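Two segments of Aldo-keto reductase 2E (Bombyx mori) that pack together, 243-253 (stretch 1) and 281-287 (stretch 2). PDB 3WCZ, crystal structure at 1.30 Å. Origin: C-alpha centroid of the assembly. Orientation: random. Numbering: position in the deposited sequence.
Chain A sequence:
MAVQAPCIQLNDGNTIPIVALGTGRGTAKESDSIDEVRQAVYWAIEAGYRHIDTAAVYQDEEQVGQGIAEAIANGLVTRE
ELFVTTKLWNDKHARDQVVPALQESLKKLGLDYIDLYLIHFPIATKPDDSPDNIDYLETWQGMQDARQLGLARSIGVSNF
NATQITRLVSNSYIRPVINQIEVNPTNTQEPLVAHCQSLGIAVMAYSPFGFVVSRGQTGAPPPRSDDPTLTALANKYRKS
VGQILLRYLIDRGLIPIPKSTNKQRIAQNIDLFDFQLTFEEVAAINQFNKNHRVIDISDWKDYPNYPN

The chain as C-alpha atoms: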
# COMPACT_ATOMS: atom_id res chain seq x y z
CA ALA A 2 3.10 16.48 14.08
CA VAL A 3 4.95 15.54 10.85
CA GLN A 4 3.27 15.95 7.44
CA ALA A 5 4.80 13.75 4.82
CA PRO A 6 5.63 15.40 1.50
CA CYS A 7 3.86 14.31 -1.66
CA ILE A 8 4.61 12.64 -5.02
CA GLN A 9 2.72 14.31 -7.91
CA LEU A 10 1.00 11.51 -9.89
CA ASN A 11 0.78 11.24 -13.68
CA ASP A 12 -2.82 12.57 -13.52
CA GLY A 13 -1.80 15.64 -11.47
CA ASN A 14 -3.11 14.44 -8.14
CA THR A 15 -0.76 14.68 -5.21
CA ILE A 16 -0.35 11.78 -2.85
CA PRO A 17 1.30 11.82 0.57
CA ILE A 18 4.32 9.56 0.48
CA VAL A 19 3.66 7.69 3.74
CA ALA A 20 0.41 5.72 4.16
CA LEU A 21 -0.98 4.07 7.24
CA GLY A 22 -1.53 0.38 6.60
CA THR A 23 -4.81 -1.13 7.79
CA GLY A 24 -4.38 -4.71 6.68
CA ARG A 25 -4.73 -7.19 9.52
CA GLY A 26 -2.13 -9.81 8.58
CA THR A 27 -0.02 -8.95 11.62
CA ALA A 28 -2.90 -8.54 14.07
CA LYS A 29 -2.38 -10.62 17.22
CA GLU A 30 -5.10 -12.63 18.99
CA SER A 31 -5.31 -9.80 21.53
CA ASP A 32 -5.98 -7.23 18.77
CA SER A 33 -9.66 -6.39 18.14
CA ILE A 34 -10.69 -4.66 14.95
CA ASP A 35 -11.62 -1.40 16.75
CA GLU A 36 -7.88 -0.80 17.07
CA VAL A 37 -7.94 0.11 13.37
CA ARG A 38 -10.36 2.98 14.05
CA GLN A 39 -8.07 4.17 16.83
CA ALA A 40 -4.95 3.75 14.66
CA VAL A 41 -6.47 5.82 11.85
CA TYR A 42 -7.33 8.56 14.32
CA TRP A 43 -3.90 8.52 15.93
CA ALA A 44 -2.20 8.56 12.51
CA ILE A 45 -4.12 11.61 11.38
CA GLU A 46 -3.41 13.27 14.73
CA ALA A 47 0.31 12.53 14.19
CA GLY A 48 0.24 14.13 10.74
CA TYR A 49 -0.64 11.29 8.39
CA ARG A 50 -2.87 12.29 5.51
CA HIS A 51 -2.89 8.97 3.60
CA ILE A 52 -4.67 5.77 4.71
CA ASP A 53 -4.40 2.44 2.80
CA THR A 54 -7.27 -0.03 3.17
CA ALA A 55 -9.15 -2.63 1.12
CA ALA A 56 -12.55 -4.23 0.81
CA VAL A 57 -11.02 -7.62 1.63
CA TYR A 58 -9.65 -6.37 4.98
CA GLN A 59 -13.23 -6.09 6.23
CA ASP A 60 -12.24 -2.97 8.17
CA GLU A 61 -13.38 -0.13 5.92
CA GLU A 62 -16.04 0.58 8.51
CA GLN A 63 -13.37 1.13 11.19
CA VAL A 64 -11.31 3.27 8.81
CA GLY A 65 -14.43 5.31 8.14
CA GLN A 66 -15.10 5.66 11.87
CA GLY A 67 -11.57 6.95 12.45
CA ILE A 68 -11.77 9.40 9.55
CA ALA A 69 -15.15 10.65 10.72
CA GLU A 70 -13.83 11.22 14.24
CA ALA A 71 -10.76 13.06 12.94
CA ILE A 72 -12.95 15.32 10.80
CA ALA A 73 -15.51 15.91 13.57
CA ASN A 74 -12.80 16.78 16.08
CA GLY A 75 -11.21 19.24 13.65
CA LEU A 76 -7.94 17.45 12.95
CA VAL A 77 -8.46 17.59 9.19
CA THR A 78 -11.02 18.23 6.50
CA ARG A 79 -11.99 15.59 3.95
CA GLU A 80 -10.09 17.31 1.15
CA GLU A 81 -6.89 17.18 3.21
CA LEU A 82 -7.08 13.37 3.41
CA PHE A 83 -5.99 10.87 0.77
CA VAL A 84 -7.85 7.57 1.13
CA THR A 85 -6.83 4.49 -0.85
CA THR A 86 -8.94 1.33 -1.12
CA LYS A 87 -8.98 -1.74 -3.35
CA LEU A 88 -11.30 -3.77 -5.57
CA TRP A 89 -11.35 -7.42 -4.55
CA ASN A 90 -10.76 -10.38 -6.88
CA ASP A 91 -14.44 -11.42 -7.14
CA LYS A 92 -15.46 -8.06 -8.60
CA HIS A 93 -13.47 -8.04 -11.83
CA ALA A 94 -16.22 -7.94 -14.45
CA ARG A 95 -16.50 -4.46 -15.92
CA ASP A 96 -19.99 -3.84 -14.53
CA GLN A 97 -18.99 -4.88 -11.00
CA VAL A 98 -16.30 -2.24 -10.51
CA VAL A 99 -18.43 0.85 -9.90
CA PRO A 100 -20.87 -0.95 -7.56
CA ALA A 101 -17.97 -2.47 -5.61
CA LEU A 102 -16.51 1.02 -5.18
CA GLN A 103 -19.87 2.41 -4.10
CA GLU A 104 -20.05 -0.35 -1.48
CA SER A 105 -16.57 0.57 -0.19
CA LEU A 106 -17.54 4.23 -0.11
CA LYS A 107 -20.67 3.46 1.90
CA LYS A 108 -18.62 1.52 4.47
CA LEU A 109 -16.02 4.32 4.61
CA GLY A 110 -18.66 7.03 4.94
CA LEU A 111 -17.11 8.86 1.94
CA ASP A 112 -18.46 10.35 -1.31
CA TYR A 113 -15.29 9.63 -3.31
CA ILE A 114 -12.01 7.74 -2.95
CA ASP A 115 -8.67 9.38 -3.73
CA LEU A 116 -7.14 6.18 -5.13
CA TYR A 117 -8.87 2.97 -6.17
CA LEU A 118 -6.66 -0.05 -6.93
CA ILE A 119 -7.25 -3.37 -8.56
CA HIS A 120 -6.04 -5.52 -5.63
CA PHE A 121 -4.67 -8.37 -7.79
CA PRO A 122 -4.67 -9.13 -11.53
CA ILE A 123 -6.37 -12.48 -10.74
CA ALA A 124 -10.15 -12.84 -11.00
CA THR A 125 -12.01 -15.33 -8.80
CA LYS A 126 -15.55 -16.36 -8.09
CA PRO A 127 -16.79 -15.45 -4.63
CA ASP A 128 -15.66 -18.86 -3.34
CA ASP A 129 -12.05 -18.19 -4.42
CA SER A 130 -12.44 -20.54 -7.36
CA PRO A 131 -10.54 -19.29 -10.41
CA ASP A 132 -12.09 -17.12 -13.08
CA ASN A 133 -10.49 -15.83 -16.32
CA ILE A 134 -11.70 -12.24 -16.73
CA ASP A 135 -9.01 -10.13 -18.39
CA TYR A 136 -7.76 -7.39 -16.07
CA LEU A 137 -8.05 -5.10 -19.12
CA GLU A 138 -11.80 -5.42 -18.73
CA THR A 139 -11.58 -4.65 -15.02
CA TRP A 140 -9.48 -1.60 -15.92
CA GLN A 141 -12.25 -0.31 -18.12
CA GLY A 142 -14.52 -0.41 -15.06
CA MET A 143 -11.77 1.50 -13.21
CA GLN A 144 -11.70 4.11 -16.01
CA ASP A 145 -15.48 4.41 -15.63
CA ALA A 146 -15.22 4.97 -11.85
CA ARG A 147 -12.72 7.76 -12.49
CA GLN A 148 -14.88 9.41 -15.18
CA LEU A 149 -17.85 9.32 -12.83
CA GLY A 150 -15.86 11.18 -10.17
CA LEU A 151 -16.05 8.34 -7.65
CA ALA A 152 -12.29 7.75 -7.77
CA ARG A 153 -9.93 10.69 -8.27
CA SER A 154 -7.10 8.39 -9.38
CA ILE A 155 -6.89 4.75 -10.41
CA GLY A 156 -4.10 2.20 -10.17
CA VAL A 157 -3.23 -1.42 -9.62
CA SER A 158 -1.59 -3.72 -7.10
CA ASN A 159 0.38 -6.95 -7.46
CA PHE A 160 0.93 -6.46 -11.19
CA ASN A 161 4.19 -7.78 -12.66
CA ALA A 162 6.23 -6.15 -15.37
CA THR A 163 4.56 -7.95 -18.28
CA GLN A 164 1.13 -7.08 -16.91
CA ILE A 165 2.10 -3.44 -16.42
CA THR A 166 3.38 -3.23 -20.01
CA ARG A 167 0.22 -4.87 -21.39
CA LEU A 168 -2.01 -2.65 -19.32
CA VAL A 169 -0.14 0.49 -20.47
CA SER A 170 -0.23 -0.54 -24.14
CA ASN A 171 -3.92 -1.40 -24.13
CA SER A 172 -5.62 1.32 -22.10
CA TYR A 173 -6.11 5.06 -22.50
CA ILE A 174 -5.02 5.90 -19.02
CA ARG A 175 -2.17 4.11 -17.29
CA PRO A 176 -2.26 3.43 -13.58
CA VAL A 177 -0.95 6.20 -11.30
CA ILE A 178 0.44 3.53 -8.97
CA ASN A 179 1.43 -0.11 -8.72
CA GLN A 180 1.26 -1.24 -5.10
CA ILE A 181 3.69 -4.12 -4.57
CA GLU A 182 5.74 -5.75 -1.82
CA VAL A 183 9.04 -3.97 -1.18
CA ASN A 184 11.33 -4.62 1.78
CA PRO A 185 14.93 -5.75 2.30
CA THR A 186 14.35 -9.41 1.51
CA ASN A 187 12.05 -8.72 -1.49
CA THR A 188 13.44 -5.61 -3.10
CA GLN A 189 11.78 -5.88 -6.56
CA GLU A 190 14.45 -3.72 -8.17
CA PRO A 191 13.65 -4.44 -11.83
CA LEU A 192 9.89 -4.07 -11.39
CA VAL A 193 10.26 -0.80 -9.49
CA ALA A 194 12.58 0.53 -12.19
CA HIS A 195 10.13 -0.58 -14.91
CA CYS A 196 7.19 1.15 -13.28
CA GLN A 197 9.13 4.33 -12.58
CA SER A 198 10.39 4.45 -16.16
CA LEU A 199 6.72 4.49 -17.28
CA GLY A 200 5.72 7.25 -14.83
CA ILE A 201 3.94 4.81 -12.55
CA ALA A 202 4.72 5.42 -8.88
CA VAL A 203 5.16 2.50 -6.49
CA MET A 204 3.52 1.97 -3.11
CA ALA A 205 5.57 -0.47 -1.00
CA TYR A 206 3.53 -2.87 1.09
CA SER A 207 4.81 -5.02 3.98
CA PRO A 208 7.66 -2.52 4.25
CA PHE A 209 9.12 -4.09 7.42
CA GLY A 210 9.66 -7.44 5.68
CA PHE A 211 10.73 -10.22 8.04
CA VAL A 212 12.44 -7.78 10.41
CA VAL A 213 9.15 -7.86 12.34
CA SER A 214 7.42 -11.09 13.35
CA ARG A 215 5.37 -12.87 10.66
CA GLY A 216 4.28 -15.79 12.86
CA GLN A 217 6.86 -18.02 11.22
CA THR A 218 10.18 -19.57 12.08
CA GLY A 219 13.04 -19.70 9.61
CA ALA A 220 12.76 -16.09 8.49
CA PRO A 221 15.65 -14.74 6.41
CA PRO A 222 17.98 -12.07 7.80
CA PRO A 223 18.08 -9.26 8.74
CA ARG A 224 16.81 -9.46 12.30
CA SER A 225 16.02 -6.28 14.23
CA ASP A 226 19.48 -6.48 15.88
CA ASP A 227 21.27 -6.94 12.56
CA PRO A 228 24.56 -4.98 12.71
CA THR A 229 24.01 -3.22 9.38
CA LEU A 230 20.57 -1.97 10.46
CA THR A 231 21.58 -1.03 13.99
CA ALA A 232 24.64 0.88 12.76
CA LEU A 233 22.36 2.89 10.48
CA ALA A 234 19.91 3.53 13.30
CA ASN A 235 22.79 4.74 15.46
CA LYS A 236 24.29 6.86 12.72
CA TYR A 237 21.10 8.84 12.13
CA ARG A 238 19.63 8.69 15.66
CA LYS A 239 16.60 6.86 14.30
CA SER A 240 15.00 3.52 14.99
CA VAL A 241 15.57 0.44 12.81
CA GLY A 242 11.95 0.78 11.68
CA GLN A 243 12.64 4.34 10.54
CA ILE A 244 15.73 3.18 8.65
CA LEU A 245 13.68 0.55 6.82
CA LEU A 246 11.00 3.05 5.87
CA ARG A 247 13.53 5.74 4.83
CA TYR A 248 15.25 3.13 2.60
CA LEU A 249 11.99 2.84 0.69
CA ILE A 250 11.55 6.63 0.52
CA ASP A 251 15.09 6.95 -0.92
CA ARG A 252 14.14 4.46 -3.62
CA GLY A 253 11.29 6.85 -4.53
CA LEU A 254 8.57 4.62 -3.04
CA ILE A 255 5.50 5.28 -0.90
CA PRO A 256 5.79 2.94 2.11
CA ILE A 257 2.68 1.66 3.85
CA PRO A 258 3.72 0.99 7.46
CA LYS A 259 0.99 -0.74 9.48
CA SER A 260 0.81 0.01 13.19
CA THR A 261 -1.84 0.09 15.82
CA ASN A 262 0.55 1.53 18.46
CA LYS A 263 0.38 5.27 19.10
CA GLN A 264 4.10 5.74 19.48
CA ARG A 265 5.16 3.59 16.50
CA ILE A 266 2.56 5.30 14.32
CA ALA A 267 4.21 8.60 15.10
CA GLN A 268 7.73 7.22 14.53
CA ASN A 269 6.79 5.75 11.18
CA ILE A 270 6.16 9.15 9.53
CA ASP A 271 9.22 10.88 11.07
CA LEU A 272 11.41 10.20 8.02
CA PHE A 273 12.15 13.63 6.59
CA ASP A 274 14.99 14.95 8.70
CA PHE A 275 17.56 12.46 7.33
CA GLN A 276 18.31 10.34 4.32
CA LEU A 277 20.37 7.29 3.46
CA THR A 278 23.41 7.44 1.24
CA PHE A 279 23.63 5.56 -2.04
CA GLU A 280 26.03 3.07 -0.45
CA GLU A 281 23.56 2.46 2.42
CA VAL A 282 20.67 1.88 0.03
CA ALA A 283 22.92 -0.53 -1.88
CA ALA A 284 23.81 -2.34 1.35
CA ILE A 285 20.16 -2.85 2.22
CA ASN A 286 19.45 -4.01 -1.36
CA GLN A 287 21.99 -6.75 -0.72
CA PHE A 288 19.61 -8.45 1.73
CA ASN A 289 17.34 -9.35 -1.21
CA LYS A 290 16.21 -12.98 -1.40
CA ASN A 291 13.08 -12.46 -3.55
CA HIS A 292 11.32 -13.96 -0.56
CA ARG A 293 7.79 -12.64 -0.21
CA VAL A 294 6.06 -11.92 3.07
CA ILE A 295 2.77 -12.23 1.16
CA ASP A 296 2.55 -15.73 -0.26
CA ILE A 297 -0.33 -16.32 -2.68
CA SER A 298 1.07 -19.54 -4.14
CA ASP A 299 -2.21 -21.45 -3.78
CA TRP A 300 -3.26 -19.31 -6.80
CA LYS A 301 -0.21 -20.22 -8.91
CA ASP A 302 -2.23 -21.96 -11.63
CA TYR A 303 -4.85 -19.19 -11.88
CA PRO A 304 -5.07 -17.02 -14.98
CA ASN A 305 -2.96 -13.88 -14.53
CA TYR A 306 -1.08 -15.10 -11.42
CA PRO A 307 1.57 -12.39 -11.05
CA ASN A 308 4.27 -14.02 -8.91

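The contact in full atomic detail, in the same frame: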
# COMPACT_ATOMS: atom_id res chain seq x y z
N GLN A 243 12.52 3.13 11.33
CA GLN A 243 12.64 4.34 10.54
C GLN A 243 13.67 4.19 9.42
O GLN A 243 13.50 4.74 8.34
CB GLN A 243 12.93 5.54 11.43
CG GLN A 243 11.77 5.88 12.33
CD GLN A 243 12.12 6.85 13.45
OE1 GLN A 243 13.19 6.76 14.08
NE2 GLN A 243 11.25 7.81 13.69
N ILE A 244 14.76 3.46 9.69
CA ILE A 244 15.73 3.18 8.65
C ILE A 244 15.10 2.39 7.50
O ILE A 244 15.30 2.72 6.32
CB ILE A 244 16.95 2.38 9.23
CG1 ILE A 244 17.71 3.18 10.30
CG2 ILE A 244 17.90 1.94 8.11
CD1 ILE A 244 18.23 4.50 9.83
N LEU A 245 14.33 1.37 7.84
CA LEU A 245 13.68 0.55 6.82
C LEU A 245 12.70 1.33 5.97
O LEU A 245 12.65 1.14 4.75
CB LEU A 245 12.95 -0.61 7.48
CG LEU A 245 13.87 -1.64 8.18
CD1 LEU A 245 13.07 -2.64 8.98
CD2 LEU A 245 14.75 -2.39 7.17
N LEU A 246 11.96 2.23 6.61
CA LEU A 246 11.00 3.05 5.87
C LEU A 246 11.74 4.12 5.03
O LEU A 246 11.35 4.39 3.87
CB LEU A 246 10.00 3.68 6.82
CG LEU A 246 9.14 2.69 7.58
CD1 LEU A 246 8.30 3.39 8.61
CD2 LEU A 246 8.24 1.88 6.65
N ARG A 247 12.79 4.73 5.57
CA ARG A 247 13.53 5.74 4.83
C ARG A 247 14.21 5.10 3.61
O ARG A 247 14.29 5.73 2.55
CB ARG A 247 14.56 6.43 5.72
CG ARG A 247 15.37 7.53 5.00
CD ARG A 247 14.55 8.76 4.64
NE ARG A 247 15.04 9.33 3.39
CZ ARG A 247 14.58 10.46 2.85
NH1 ARG A 247 13.70 11.21 3.47
NH2 ARG A 247 15.06 10.87 1.67
N TYR A 248 14.68 3.87 3.74
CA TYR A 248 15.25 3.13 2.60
C TYR A 248 14.25 3.14 1.44
O TYR A 248 14.61 3.41 0.28
CB TYR A 248 15.60 1.71 3.06
CG TYR A 248 15.66 0.66 1.97
CD1 TYR A 248 16.72 0.59 1.09
CD2 TYR A 248 14.64 -0.28 1.84
CE1 TYR A 248 16.76 -0.35 0.08
CE2 TYR A 248 14.68 -1.22 0.85
CZ TYR A 248 15.72 -1.25 -0.03
OH TYR A 248 15.76 -2.20 -1.03
N LEU A 249 12.98 2.86 1.74
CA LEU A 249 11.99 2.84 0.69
C LEU A 249 11.75 4.23 0.10
O LEU A 249 11.67 4.39 -1.14
CB LEU A 249 10.69 2.22 1.23
CG LEU A 249 10.85 0.76 1.69
CD1 LEU A 249 9.65 0.32 2.49
CD2 LEU A 249 11.11 -0.16 0.53
N ILE A 250 11.67 5.24 0.96
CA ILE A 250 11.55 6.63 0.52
C ILE A 250 12.71 6.98 -0.44
O ILE A 250 12.51 7.65 -1.46
CB ILE A 250 11.52 7.60 1.73
CG1 ILE A 250 10.28 7.41 2.62
CG2 ILE A 250 11.64 9.05 1.26
CD1 ILE A 250 9.02 7.89 1.98
N ASP A 251 13.94 6.63 -0.08
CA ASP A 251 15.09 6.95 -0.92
C ASP A 251 15.14 6.20 -2.24
O ASP A 251 15.84 6.62 -3.17
CB ASP A 251 16.40 6.73 -0.13
CG ASP A 251 16.73 7.91 0.77
OD1 ASP A 251 16.66 9.05 0.28
OD2 ASP A 251 16.99 7.69 1.98
N ARG A 252 14.36 5.13 -2.34
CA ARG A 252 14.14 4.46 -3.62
C ARG A 252 12.96 5.07 -4.39
O ARG A 252 12.59 4.54 -5.44
CB ARG A 252 13.97 2.96 -3.42
CG ARG A 252 15.29 2.28 -3.06
CD ARG A 252 15.13 0.79 -2.97
NE ARG A 252 14.64 0.24 -4.22
CZ ARG A 252 14.04 -0.93 -4.35
NH1 ARG A 252 13.88 -1.71 -3.31
NH2 ARG A 252 13.56 -1.30 -5.52
N GLY A 253 12.38 6.15 -3.87
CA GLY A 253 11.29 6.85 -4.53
C GLY A 253 9.93 6.22 -4.33
O GLY A 253 9.02 6.46 -5.13
N GLU A 281 24.42 3.06 1.40
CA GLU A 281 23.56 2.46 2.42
C GLU A 281 22.34 1.81 1.78
O GLU A 281 21.96 0.71 2.15
CB GLU A 281 23.17 3.50 3.46
CG GLU A 281 24.37 3.91 4.31
CD GLU A 281 24.17 5.19 5.06
OE1 GLU A 281 23.21 5.94 4.85
OE2 GLU A 281 25.04 5.45 5.93
N VAL A 282 21.76 2.48 0.79
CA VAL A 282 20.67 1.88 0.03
C VAL A 282 21.17 0.61 -0.64
O VAL A 282 20.49 -0.42 -0.64
CB VAL A 282 20.09 2.87 -0.98
CG1 VAL A 282 19.08 2.20 -1.92
CG2 VAL A 282 19.41 4.00 -0.26
N ALA A 283 22.35 0.66 -1.25
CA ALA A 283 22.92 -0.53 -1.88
C ALA A 283 23.14 -1.66 -0.87
O ALA A 283 22.89 -2.84 -1.17
CB ALA A 283 24.21 -0.19 -2.57
N ALA A 284 23.57 -1.32 0.34
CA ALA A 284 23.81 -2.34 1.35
C ALA A 284 22.49 -3.03 1.72
O ALA A 284 22.44 -4.24 1.91
CB ALA A 284 24.46 -1.73 2.60
N ILE A 285 21.43 -2.24 1.87
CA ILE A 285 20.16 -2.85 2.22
C ILE A 285 19.64 -3.69 1.04
O ILE A 285 19.12 -4.79 1.26
CB ILE A 285 19.14 -1.80 2.69
CG1 ILE A 285 19.63 -1.18 4.00
CG2 ILE A 285 17.78 -2.43 2.86
CD1 ILE A 285 18.82 0.04 4.43
N ASN A 286 19.85 -3.23 -0.18
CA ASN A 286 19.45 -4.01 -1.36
C ASN A 286 20.12 -5.37 -1.35
O ASN A 286 19.54 -6.32 -1.88
CB ASN A 286 19.84 -3.29 -2.66
CG ASN A 286 18.90 -2.15 -3.02
OD1 ASN A 286 17.76 -2.09 -2.57
ND2 ASN A 286 19.38 -1.26 -3.87
N GLN A 287 21.28 -5.49 -0.72
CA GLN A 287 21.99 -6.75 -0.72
C GLN A 287 21.35 -7.83 0.15
O GLN A 287 21.76 -8.99 0.07
CB GLN A 287 23.46 -6.52 -0.33
CG GLN A 287 24.26 -5.77 -1.39
CD GLN A 287 24.20 -6.45 -2.74
OE1 GLN A 287 24.69 -7.57 -2.91
NE2 GLN A 287 23.57 -5.80 -3.71

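Two helices cross here steeply, their N-to-C directions 108° apart and their axes 10.4 Å apart at closest approach, and the contact is compact, burying 335 Å² in all: one tyrosine, Y248, supplies most of what stretch 1 offers, and every residue of stretch 2 that matters is placed around it.

Stretch 2 opens with E281, which makes no contact across the interface. V282 comes next, and its CA lies 6.1 Å from the CA of Y248, the closest CA pair between the two stretches. A small beta-branched residue suits that spacing. The t rotamer sets V282 CG1 4.0 Å from Y248 CE1 and also 4.0 Å from R252 CG, while V282 CG2 lies 4.1 Å from D251 CB. Valine thus meets the carbon portions of two charged side chains, and D251 can still spend its carboxylate on a salt bridge within its own helix, R247 NH2 to D251 OD1 at 2.8 Å.

A283 points away and A284 sideways; neither touches stretch 1. One turn on from V282, I285 points toward the other helix and is buried. I285 CG2 sits 3.5 Å from the centroid of the Y248 ring and only 8° off the ring normal, a CH-pi contact over the face. The CG1 branch reaches back toward the start of stretch 1: I285 CD1 lies 4.2 Å from I244 CG2, one turn before the tyrosine, and also rests 3.9 Å from Y248 CB. The branched chain lets CG2 cover the ring face while CD1 bridges the tyrosine and I244.

N286 closes the contact with polarity. Its CA-to-CB bond points sideways, but the chain end comes nearer, and Y248 OH donates a short 2.5 Å hydrogen bond to N286 OD1 at the ring edge. Y248 OH also accepts a hydrogen bond from R252 NH1 at 3.0 Å, so it is paired as both donor and acceptor. Q287 lies beyond reach. The rule is economical: aliphatic groups pack against the tyrosine ring, and an amide oxygen meets its hydroxyl.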